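Long-range contacts in initiator protein NS1 (Murine minute virus, PDB 4R94), which initiates and directs viral DNA replication through endonuclease and helicase activities, the deposited chain being its origin-binding, metal-dependent nickase domain: residues K40-N45 against C161-T166; S46-L51 against K84-I89; W153-V158 against K172-A177. One frame throughout, in Å; residues are numbered along the deposited sequence.

In the fold
All three contacts lie within the nickase domain and are partly buried. Contact 2 is nearest the middle, its centre about 14 Å from that of the chain, against about 17 Å for contact 3 and 21 Å for contact 1. Loop 161-166 of contact 1 connects the two helices of contact 3, whose Leu-173 packs against Ile-42 and Leu-165. Contacts 1 and 2 share the chain running from strand 40-42 into loop 46-51, and Tyr-47 of contact 2 packs on Leu-157 and Leu-173 of contact 3. Contact 1 is apolar inside with a lysine at its edge, contact 2 pairs a buried glutamine amide with loop backbone, and contact 3 joins two helices through small residues beneath an arginine.

Contact 1: residues K40-N45 against C161-T166; sequences KDIGWN and CNVQLT
Ile-42 and Leu-165 meet tip to tip on the buried side of this contact, CD1 of Ile-42 lying 4.0 Å from CD2 of Leu-165. The other branch of the isoleucine, CG2, faces the sulfur of Cys-161, with 4.2 Å between CG2 of Ile-42 and SG of Cys-161. That sulfur stands anti to its own backbone N (chi1 -173°) and is also approached by the backbone N of Val-163 at 3.6 Å from SG of Cys-161, a long N-H...S hydrogen bond just after helix 142-160. Leu-173 of helix 167-179 and Tyr-47 close in on the same apolar group. Val-163 leans on the strand with its CG2 3.8 Å from the backbone O of Asp-41, while its apolar contact is longer, 4.4 Å from CG2 of Val-163 to CG1 of Ile-42.

Toward solvent the packing gives way to one polar reach. Lys-40, extended beyond CG, crosses Leu-165 obliquely, and its NZ gives a 2.8 Å hydrogen bond to the backbone O of Gln-164, tilted 29° from the carbonyl plane. The same ammonium forms a salt bridge with Glu-169, whose OE1 also accepts from the N of Thr-166, the N-cap residue of helix 167-179. Asp-41 points away and bonds Gln-36 in the neighbouring strand. The short beta hairpin thus joins the interhelical loop through an apolar interior, while the ammonium is held at the margin by a carbonyl and a carboxylate, which probably stabilise its positive charge.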
loop_
_atom_site.group_PDB
_atom_site.type_symbol
_atom_site.label_atom_id
_atom_site.label_comp_id
_atom_site.label_asym_id
_atom_site.label_seq_id
_atom_site.Cartn_x
_atom_site.Cartn_y
_atom_site.Cartn_z
ATOM N N LYS A 40 -1.135 25.418 -10.581
ATOM C CA LYS A 40 -1.837 24.156 -10.841
ATOM C C LYS A 40 -1.835 23.286 -9.589
ATOM O O LYS A 40 -0.777 22.982 -9.053
ATOM C CB LYS A 40 -1.184 23.389 -11.989
ATOM C CG LYS A 40 -1.102 24.148 -13.302
ATOM C CD LYS A 40 -0.398 23.296 -14.348
ATOM C CE LYS A 40 -0.352 23.992 -15.701
ATOM N NZ LYS A 40 0.308 23.136 -16.729
ATOM N N ASP A 41 -3.017 22.887 -9.136
ATOM C CA ASP A 41 -3.142 22.135 -7.896
ATOM C C ASP A 41 -3.100 20.638 -8.164
ATOM O O ASP A 41 -3.920 20.110 -8.909
ATOM C CB ASP A 41 -4.437 22.496 -7.172
ATOM C CG ASP A 41 -4.390 23.876 -6.536
ATOM O OD1 ASP A 41 -3.279 24.348 -6.200
ATOM O OD2 ASP A 41 -5.468 24.477 -6.353
ATOM N N ILE A 42 -2.146 19.962 -7.538
ATOM C CA ILE A 42 -2.013 18.522 -7.673
ATOM C C ILE A 42 -2.257 17.905 -6.310
ATOM O O ILE A 42 -1.373 17.913 -5.454
ATOM C CB ILE A 42 -0.620 18.132 -8.204
ATOM C CG1 ILE A 42 -0.273 18.977 -9.434
ATOM C CG2 ILE A 42 -0.567 16.639 -8.531
ATOM C CD1 ILE A 42 1.104 18.704 -9.983
ATOM N N GLY A 43 -3.474 17.412 -6.099
ATOM C CA GLY A 43 -3.864 16.874 -4.814
ATOM C C GLY A 43 -3.635 15.381 -4.758
ATOM O O GLY A 43 -3.055 14.796 -5.687
ATOM N N TRP A 44 -4.110 14.769 -3.684
ATOM C CA TRP A 44 -3.869 13.352 -3.424
ATOM C C TRP A 44 -4.500 12.489 -4.510
ATOM O O TRP A 44 -4.004 11.391 -4.818
ATOM C CB TRP A 44 -4.404 12.963 -2.050
ATOM C CG TRP A 44 -5.867 12.639 -2.028
ATOM C CD1 TRP A 44 -6.900 13.505 -1.780
ATOM C CD2 TRP A 44 -6.463 11.355 -2.237
ATOM N NE1 TRP A 44 -8.098 12.837 -1.844
ATOM C CE2 TRP A 44 -7.858 11.514 -2.116
ATOM C CE3 TRP A 44 -5.954 10.083 -2.527
ATOM C CZ2 TRP A 44 -8.748 10.452 -2.275
ATOM C CZ3 TRP A 44 -6.834 9.035 -2.676
ATOM C CH2 TRP A 44 -8.218 9.223 -2.560
ATOM N N ASN A 45 -5.589 12.992 -5.093
ATOM C CA ASN A 45 -6.358 12.237 -6.063
ATOM C C ASN A 45 -6.244 12.817 -7.471
ATOM O O ASN A 45 -7.179 12.745 -8.256
ATOM C CB ASN A 45 -7.828 12.158 -5.627
ATOM C CG ASN A 45 -8.458 13.530 -5.409
ATOM O OD1 ASN A 45 -7.885 14.558 -5.769
ATOM N ND2 ASN A 45 -9.663 13.542 -4.842
ATOM N N CYS A 161 -0.499 11.059 -13.538
ATOM C CA CYS A 161 -1.069 12.351 -13.157
ATOM C C CYS A 161 -2.085 12.828 -14.190
ATOM O O CYS A 161 -1.777 12.840 -15.378
ATOM C CB CYS A 161 0.042 13.389 -12.996
ATOM S SG CYS A 161 -0.546 14.962 -12.330
ATOM N N ASN A 162 -3.284 13.222 -13.749
ATOM C CA ASN A 162 -4.314 13.671 -14.695
ATOM C C ASN A 162 -4.350 15.188 -14.884
ATOM O O ASN A 162 -5.156 15.700 -15.672
ATOM C CB ASN A 162 -5.715 13.160 -14.291
ATOM C CG ASN A 162 -6.147 13.590 -12.884
ATOM O OD1 ASN A 162 -6.242 12.765 -11.973
ATOM N ND2 ASN A 162 -6.445 14.875 -12.716
ATOM N N VAL A 163 -3.475 15.903 -14.186
ATOM C CA VAL A 163 -3.369 17.346 -14.369
ATOM C C VAL A 163 -2.483 17.598 -15.583
ATOM O O VAL A 163 -1.430 16.989 -15.712
ATOM C CB VAL A 163 -2.798 18.048 -13.128
ATOM C CG1 VAL A 163 -2.659 19.552 -13.374
ATOM C CG2 VAL A 163 -3.680 17.782 -11.908
ATOM N N GLN A 164 -2.928 18.458 -16.493
ATOM C CA GLN A 164 -2.116 18.813 -17.650
ATOM C C GLN A 164 -0.861 19.544 -17.191
ATOM O O GLN A 164 -0.932 20.628 -16.617
ATOM C CB GLN A 164 -2.922 19.675 -18.627
ATOM C CG GLN A 164 -2.115 20.217 -19.801
ATOM C CD GLN A 164 -2.374 19.462 -21.093
ATOM O OE1 GLN A 164 -3.183 18.533 -21.134
ATOM N NE2 GLN A 164 -1.687 19.863 -22.158
ATOM N N LEU A 165 0.294 18.939 -17.428
ATOM C CA LEU A 165 1.556 19.513 -16.983
ATOM C C LEU A 165 2.502 19.776 -18.150
ATOM O O LEU A 165 2.536 18.993 -19.093
ATOM C CB LEU A 165 2.239 18.574 -15.994
ATOM C CG LEU A 165 1.491 18.252 -14.704
ATOM C CD1 LEU A 165 2.241 17.178 -13.940
ATOM C CD2 LEU A 165 1.348 19.509 -13.863
ATOM N N THR A 166 3.274 20.857 -18.068
ATOM C CA THR A 166 4.399 21.076 -18.985
ATOM C C THR A 166 5.500 20.059 -18.694
ATOM O O THR A 166 5.508 19.440 -17.633
ATOM C CB THR A 166 4.990 22.491 -18.856
ATOM O OG1 THR A 166 5.630 22.639 -17.578
ATOM C CG2 THR A 166 3.905 23.566 -19.039
#

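Contact 2: residues S46-L51 against K84-I89; sequences SYKKEL and KKQVFI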
loop_
_atom_site.group_PDB
_atom_site.type_symbol
_atom_site.label_atom_id
_atom_site.label_comp_id
_atom_site.label_asym_id
_atom_site.label_seq_id
_atom_site.Cartn_x
_atom_site.Cartn_y
_atom_site.Cartn_z
ATOM N N SER A 46 -5.084 13.386 -7.789
ATOM C CA SER A 46 -4.861 13.935 -9.119
ATOM C C SER A 46 -4.078 12.972 -9.998
ATOM O O SER A 46 -3.346 13.404 -10.881
ATOM C CB SER A 46 -4.110 15.270 -9.032
ATOM O OG SER A 46 -4.884 16.249 -8.362
ATOM N N TYR A 47 -4.254 11.673 -9.766
ATOM C CA TYR A 47 -3.489 10.646 -10.478
ATOM C C TYR A 47 -4.411 9.583 -11.060
ATOM O O TYR A 47 -4.218 8.379 -10.848
ATOM C CB TYR A 47 -2.461 10.019 -9.523
ATOM C CG TYR A 47 -1.514 11.037 -8.933
ATOM C CD1 TYR A 47 -0.355 11.411 -9.613
ATOM C CD2 TYR A 47 -1.782 11.640 -7.710
ATOM C CE1 TYR A 47 0.518 12.351 -9.091
ATOM C CE2 TYR A 47 -0.905 12.577 -7.166
ATOM C CZ TYR A 47 0.243 12.927 -7.865
ATOM O OH TYR A 47 1.120 13.857 -7.337
ATOM N N LYS A 48 -5.416 10.028 -11.807
ATOM C CA LYS A 48 -6.492 9.131 -12.194
ATOM C C LYS A 48 -6.440 8.707 -13.660
ATOM O O LYS A 48 -7.435 8.220 -14.194
ATOM C CB LYS A 48 -7.845 9.784 -11.869
ATOM C CG LYS A 48 -8.023 10.035 -10.364
ATOM C CD LYS A 48 -9.414 10.554 -10.006
ATOM C CE LYS A 48 -9.797 11.771 -10.833
ATOM N NZ LYS A 48 -8.927 12.961 -10.593
ATOM N N LYS A 49 -5.292 8.860 -14.311
ATOM C CA LYS A 49 -5.115 8.203 -15.606
ATOM C C LYS A 49 -5.101 6.696 -15.406
ATOM O O LYS A 49 -4.450 6.175 -14.483
ATOM C CB LYS A 49 -3.822 8.650 -16.295
ATOM C CG LYS A 49 -3.816 10.067 -16.792
ATOM C CD LYS A 49 -2.641 10.271 -17.743
ATOM C CE LYS A 49 -2.679 11.634 -18.407
ATOM N NZ LYS A 49 -1.448 11.895 -19.218
ATOM N N GLU A 50 -5.854 5.982 -16.234
ATOM C CA GLU A 50 -5.761 4.534 -16.244
ATOM C C GLU A 50 -4.856 4.150 -17.399
ATOM O O GLU A 50 -5.246 4.212 -18.565
ATOM C CB GLU A 50 -7.142 3.889 -16.362
ATOM C CG GLU A 50 -7.990 4.050 -15.101
ATOM C CD GLU A 50 -9.416 3.566 -15.298
ATOM O OE1 GLU A 50 -9.672 2.361 -15.100
ATOM O OE2 GLU A 50 -10.276 4.396 -15.661
ATOM N N LEU A 51 -3.629 3.783 -17.061
ATOM C CA LEU A 51 -2.615 3.516 -18.058
ATOM C C LEU A 51 -2.819 2.134 -18.668
ATOM O O LEU A 51 -3.041 1.153 -17.962
ATOM C CB LEU A 51 -1.228 3.655 -17.434
ATOM C CG LEU A 51 -1.046 5.037 -16.786
ATOM C CD1 LEU A 51 0.257 5.076 -15.985
ATOM C CD2 LEU A 51 -1.082 6.166 -17.828
ATOM N N LYS A 84 -12.669 5.804 -4.500
ATOM C CA LYS A 84 -12.495 4.389 -4.817
ATOM C C LYS A 84 -11.636 4.193 -6.061
ATOM O O LYS A 84 -10.712 3.381 -6.070
ATOM C CB LYS A 84 -13.852 3.709 -5.011
ATOM C CG LYS A 84 -14.593 3.442 -3.697
ATOM C CD LYS A 84 -16.037 2.985 -3.944
ATOM C CE LYS A 84 -16.098 1.784 -4.872
ATOM N NZ LYS A 84 -17.505 1.420 -5.243
ATOM N N LYS A 85 -11.941 4.934 -7.116
ATOM C CA LYS A 85 -11.167 4.819 -8.341
ATOM C C LYS A 85 -9.691 5.113 -8.108
ATOM O O LYS A 85 -8.818 4.386 -8.596
ATOM C CB LYS A 85 -11.706 5.760 -9.407
ATOM C CG LYS A 85 -11.142 5.465 -10.782
ATOM C CD LYS A 85 -12.150 5.818 -11.851
ATOM C CE LYS A 85 -11.901 5.034 -13.131
ATOM N NZ LYS A 85 -12.330 3.609 -13.045
ATOM N N GLN A 86 -9.407 6.176 -7.370
ATOM C CA GLN A 86 -8.010 6.535 -7.162
ATOM C C GLN A 86 -7.301 5.485 -6.319
ATOM O O GLN A 86 -6.125 5.172 -6.579
ATOM C CB GLN A 86 -7.889 7.920 -6.528
ATOM C CG GLN A 86 -6.438 8.360 -6.275
ATOM C CD GLN A 86 -5.683 8.639 -7.566
ATOM O OE1 GLN A 86 -5.660 9.776 -8.040
ATOM N NE2 GLN A 86 -5.065 7.599 -8.145
ATOM N N VAL A 87 -7.993 4.943 -5.317
ATOM C CA VAL A 87 -7.373 3.908 -4.471
ATOM C C VAL A 87 -7.071 2.652 -5.306
ATOM O O VAL A 87 -6.012 2.031 -5.144
ATOM C CB VAL A 87 -8.258 3.551 -3.276
ATOM C CG1 VAL A 87 -7.752 2.291 -2.587
ATOM C CG2 VAL A 87 -8.287 4.717 -2.285
ATOM N N PHE A 88 -7.976 2.294 -6.216
ATOM C CA PHE A 88 -7.744 1.135 -7.085
ATOM C C PHE A 88 -6.529 1.357 -7.985
ATOM O O PHE A 88 -5.685 0.468 -8.153
ATOM C CB PHE A 88 -8.964 0.835 -7.964
ATOM C CG PHE A 88 -10.204 0.523 -7.188
ATOM C CD1 PHE A 88 -10.122 0.072 -5.874
ATOM C CD2 PHE A 88 -11.451 0.686 -7.769
ATOM C CE1 PHE A 88 -11.270 -0.211 -5.156
ATOM C CE2 PHE A 88 -12.603 0.401 -7.054
ATOM C CZ PHE A 88 -12.511 -0.044 -5.754
ATOM N N ILE A 89 -6.452 2.547 -8.572
ATOM C CA ILE A 89 -5.290 2.917 -9.356
ATOM C C ILE A 89 -4.023 2.856 -8.498
ATOM O O ILE A 89 -3.043 2.278 -8.917
ATOM C CB ILE A 89 -5.457 4.311 -9.972
ATOM C CG1 ILE A 89 -6.537 4.240 -11.069
ATOM C CG2 ILE A 89 -4.124 4.811 -10.539
ATOM C CD1 ILE A 89 -6.958 5.587 -11.618
#
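Gln-86, on helix 81-104 of this Rep-type (HUH) nuclease domain, hydrogen-bonds both N and O of Tyr-47 in the loop that leads from the small hairpin to helix 54-70. OE1 of Gln-86 accepts from N of Tyr-47 at 2.9 Å, with the donor in the plane of the glutamine carbonyl. NE2 of Gln-86 gives to O of Tyr-47, also at 2.9 Å; this donor stands well above the peptide carbonyl plane, 65° out of it, although the oxygen lies close to the plane of the glutamine amide. Both ends of the amide are thereby engaged, which fixes its flip, and the bend at chi2 (69°) carries CD toward the loop. The Gln-86 side chain lies about 11 Å from that of His-127, a ligand of the magnesium ion.

Apolar packing follows one helical turn on. CD1 of Ile-89 rests 3.6 Å from CA of Lys-48, and the Glu-50 side chain crosses that of Ile-89 at about a right angle, CG of Glu-50 lying 3.9 Å from CD1 of Ile-89.

A salt bridge joins Glu-50 and Lys-85, OE2 of Glu-50 being 3.4 Å from NZ of Lys-85, while OE1 of Glu-50 bonds Gln-60 of helix 54-70. NZ of Lys-48 bonds the O of Asn-45. CG of Lys-48 lies 3.3 Å from OE1 of Gln-86.

Contact 3: residues W153-V158 against K172-A177; sequences WSRWLV and KLREIA
Ser-154 and Ala-177 bring helices 142-160 and 167-179 together, CB of Ser-154 touching CB of Ala-177 at 3.6 Å. These consecutive helices form an antiparallel helical hairpin joined by loop 161-166. The two short segments make an angle of 145° between their directions, with axes 8.8 Å apart at closest approach, and small side chains at this point let the backbones come near.

The polar part depends on how Ser-154 and Arg-174 are turned. OG of Ser-154 lies between its backbone N and carbonyl carbon, and it accepts a 2.8 Å hydrogen bond from NE of Arg-174. The oxygen approaches the edge of the guanidinium, tilted 23° from its plane. In the arginine the bend at chi2 (82°) swings CD back toward the serine; CD of Arg-174 lies 3.5 Å from OG of Ser-154. Glu-178, salt-bridged to NH2 of Arg-174, and the backbone oxygens of Asn-150 and Val-151 lie around OG as possible takers of its single proton.

Arg-155 supplies a lid of methylene rather than charge. Its CG sits over the centre of one guanidinium face, 3.3 Å from CZ of Arg-174, and the two arginines lie side by side, pointing the same way. Their like-charged ends stay apart, NE of Arg-155 being 4.7 Å from NH1 of Arg-174, and the carboxylate of Glu-178 probably eases the repulsion.

One turn farther along helix 142-160, CG2 of Val-158 packs 4.0 Å from CG of Leu-173 and 3.9 Å from CB of Arg-174. Beyond the pair, Trp-153 and Leu-157 lean on helix 81-104, Trp-182 covers Ala-177, and Ile-176 reaches strand 35-37. On strand 24-31 of the central sheet, Trp-153 NE1 bonds the O of Lys-31 and its ring meets Phe-30 edge-to-face.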
loop_
_atom_site.group_PDB
_atom_site.type_symbol
_atom_site.label_atom_id
_atom_site.label_comp_id
_atom_site.label_asym_id
_atom_site.label_seq_id
_atom_site.Cartn_x
_atom_site.Cartn_y
_atom_site.Cartn_z
ATOM N N TRP A 153 7.990 4.737 -7.908
ATOM C CA TRP A 153 6.758 5.377 -7.459
ATOM C C TRP A 153 6.635 6.770 -8.072
ATOM O O TRP A 153 5.588 7.134 -8.628
ATOM C CB TRP A 153 6.743 5.427 -5.916
ATOM C CG TRP A 153 5.555 6.070 -5.247
ATOM C CD1 TRP A 153 5.597 7.083 -4.322
ATOM C CD2 TRP A 153 4.171 5.698 -5.365
ATOM N NE1 TRP A 153 4.326 7.374 -3.868
ATOM C CE2 TRP A 153 3.432 6.546 -4.504
ATOM C CE3 TRP A 153 3.480 4.738 -6.126
ATOM C CZ2 TRP A 153 2.044 6.469 -4.380
ATOM C CZ3 TRP A 153 2.100 4.655 -5.991
ATOM C CH2 TRP A 153 1.395 5.527 -5.147
ATOM N N SER A 154 7.717 7.538 -8.011
ATOM C CA SER A 154 7.685 8.893 -8.556
ATOM C C SER A 154 7.487 8.825 -10.066
ATOM O O SER A 154 6.724 9.606 -10.637
ATOM C CB SER A 154 8.964 9.657 -8.209
ATOM O OG SER A 154 10.115 9.017 -8.748
ATOM N N ARG A 155 8.149 7.862 -10.700
ATOM C CA ARG A 155 8.005 7.680 -12.138
ATOM C C ARG A 155 6.577 7.373 -12.538
ATOM O O ARG A 155 6.047 7.990 -13.477
ATOM C CB ARG A 155 8.931 6.568 -12.629
ATOM C CG ARG A 155 10.351 7.054 -12.790
ATOM C CD ARG A 155 11.283 5.945 -13.183
ATOM N NE ARG A 155 11.030 5.495 -14.552
ATOM C CZ ARG A 155 11.675 4.492 -15.137
ATOM N NH1 ARG A 155 12.622 3.840 -14.475
ATOM N NH2 ARG A 155 11.375 4.147 -16.381
ATOM N N TRP A 156 5.955 6.422 -11.843
ATOM C CA TRP A 156 4.582 6.048 -12.175
ATOM C C TRP A 156 3.579 7.145 -11.848
ATOM O O TRP A 156 2.637 7.366 -12.606
ATOM C CB TRP A 156 4.187 4.752 -11.457
ATOM C CG TRP A 156 4.646 3.552 -12.198
ATOM C CD1 TRP A 156 5.632 2.683 -11.828
ATOM C CD2 TRP A 156 4.195 3.123 -13.491
ATOM N NE1 TRP A 156 5.794 1.715 -12.790
ATOM C CE2 TRP A 156 4.923 1.962 -13.823
ATOM C CE3 TRP A 156 3.226 3.594 -14.385
ATOM C CZ2 TRP A 156 4.722 1.267 -15.016
ATOM C CZ3 TRP A 156 3.026 2.900 -15.575
ATOM C CH2 TRP A 156 3.769 1.748 -15.873
ATOM N N LEU A 157 3.761 7.838 -10.723
ATOM C CA LEU A 157 2.866 8.936 -10.401
ATOM C C LEU A 157 2.859 10.008 -11.484
ATOM O O LEU A 157 1.803 10.510 -11.861
ATOM C CB LEU A 157 3.238 9.571 -9.060
ATOM C CG LEU A 157 2.896 8.739 -7.828
ATOM C CD1 LEU A 157 3.407 9.456 -6.589
ATOM C CD2 LEU A 157 1.388 8.480 -7.686
ATOM N N VAL A 158 4.030 10.363 -11.990
ATOM C CA VAL A 158 4.079 11.408 -13.015
ATOM C C VAL A 158 3.406 10.910 -14.297
ATOM O O VAL A 158 2.784 11.687 -15.027
ATOM C CB VAL A 158 5.543 11.854 -13.272
ATOM C CG1 VAL A 158 5.663 12.672 -14.560
ATOM C CG2 VAL A 158 6.086 12.615 -12.020
ATOM N N LYS A 172 9.651 18.669 -12.256
ATOM C CA LYS A 172 9.607 19.213 -10.914
ATOM C C LYS A 172 8.830 18.262 -9.999
ATOM O O LYS A 172 9.241 18.007 -8.870
ATOM C CB LYS A 172 8.977 20.607 -10.911
ATOM C CG LYS A 172 9.038 21.314 -9.565
ATOM C CD LYS A 172 10.477 21.493 -9.094
ATOM C CE LYS A 172 10.600 22.592 -8.040
ATOM N NZ LYS A 172 9.919 22.267 -6.754
ATOM N N LEU A 173 7.722 17.728 -10.503
ATOM C CA LEU A 173 6.892 16.831 -9.707
ATOM C C LEU A 173 7.666 15.553 -9.404
ATOM O O LEU A 173 7.644 15.058 -8.279
ATOM C CB LEU A 173 5.585 16.512 -10.438
ATOM C CG LEU A 173 4.631 15.537 -9.750
ATOM C CD1 LEU A 173 4.295 16.048 -8.344
ATOM C CD2 LEU A 173 3.376 15.362 -10.564
ATOM N N ARG A 174 8.366 15.044 -10.413
ATOM C CA ARG A 174 9.194 13.856 -10.257
ATOM C C ARG A 174 10.239 14.060 -9.155
ATOM O O ARG A 174 10.418 13.198 -8.285
ATOM C CB ARG A 174 9.857 13.515 -11.605
ATOM C CG ARG A 174 10.923 12.441 -11.538
ATOM C CD ARG A 174 10.324 11.037 -11.545
ATOM N NE ARG A 174 11.315 10.090 -11.063
ATOM C CZ ARG A 174 12.252 9.551 -11.831
ATOM N NH1 ARG A 174 12.281 9.836 -13.127
ATOM N NH2 ARG A 174 13.135 8.706 -11.314
ATOM N N GLU A 175 10.909 15.214 -9.148
ATOM C CA GLU A 175 11.940 15.427 -8.132
ATOM C C GLU A 175 11.355 15.735 -6.741
ATOM O O GLU A 175 11.970 15.397 -5.741
ATOM C CB GLU A 175 12.934 16.518 -8.565
ATOM C CG GLU A 175 12.374 17.880 -8.885
ATOM C CD GLU A 175 13.439 18.814 -9.467
ATOM O OE1 GLU A 175 13.299 20.050 -9.336
ATOM O OE2 GLU A 175 14.422 18.304 -10.055
ATOM N N ILE A 176 10.168 16.340 -6.674
ATOM C CA ILE A 176 9.500 16.537 -5.388
ATOM C C ILE A 176 9.185 15.189 -4.755
ATOM O O ILE A 176 9.467 14.974 -3.578
ATOM C CB ILE A 176 8.203 17.349 -5.521
ATOM C CG1 ILE A 176 8.524 18.815 -5.833
ATOM C CG2 ILE A 176 7.381 17.272 -4.238
ATOM C CD1 ILE A 176 7.311 19.623 -6.240
ATOM N N ALA A 177 8.634 14.272 -5.548
ATOM C CA ALA A 177 8.232 12.973 -5.006
ATOM C C ALA A 177 9.431 12.179 -4.482
ATOM O O ALA A 177 9.300 11.392 -3.538
ATOM C CB ALA A 177 7.483 12.180 -6.060
#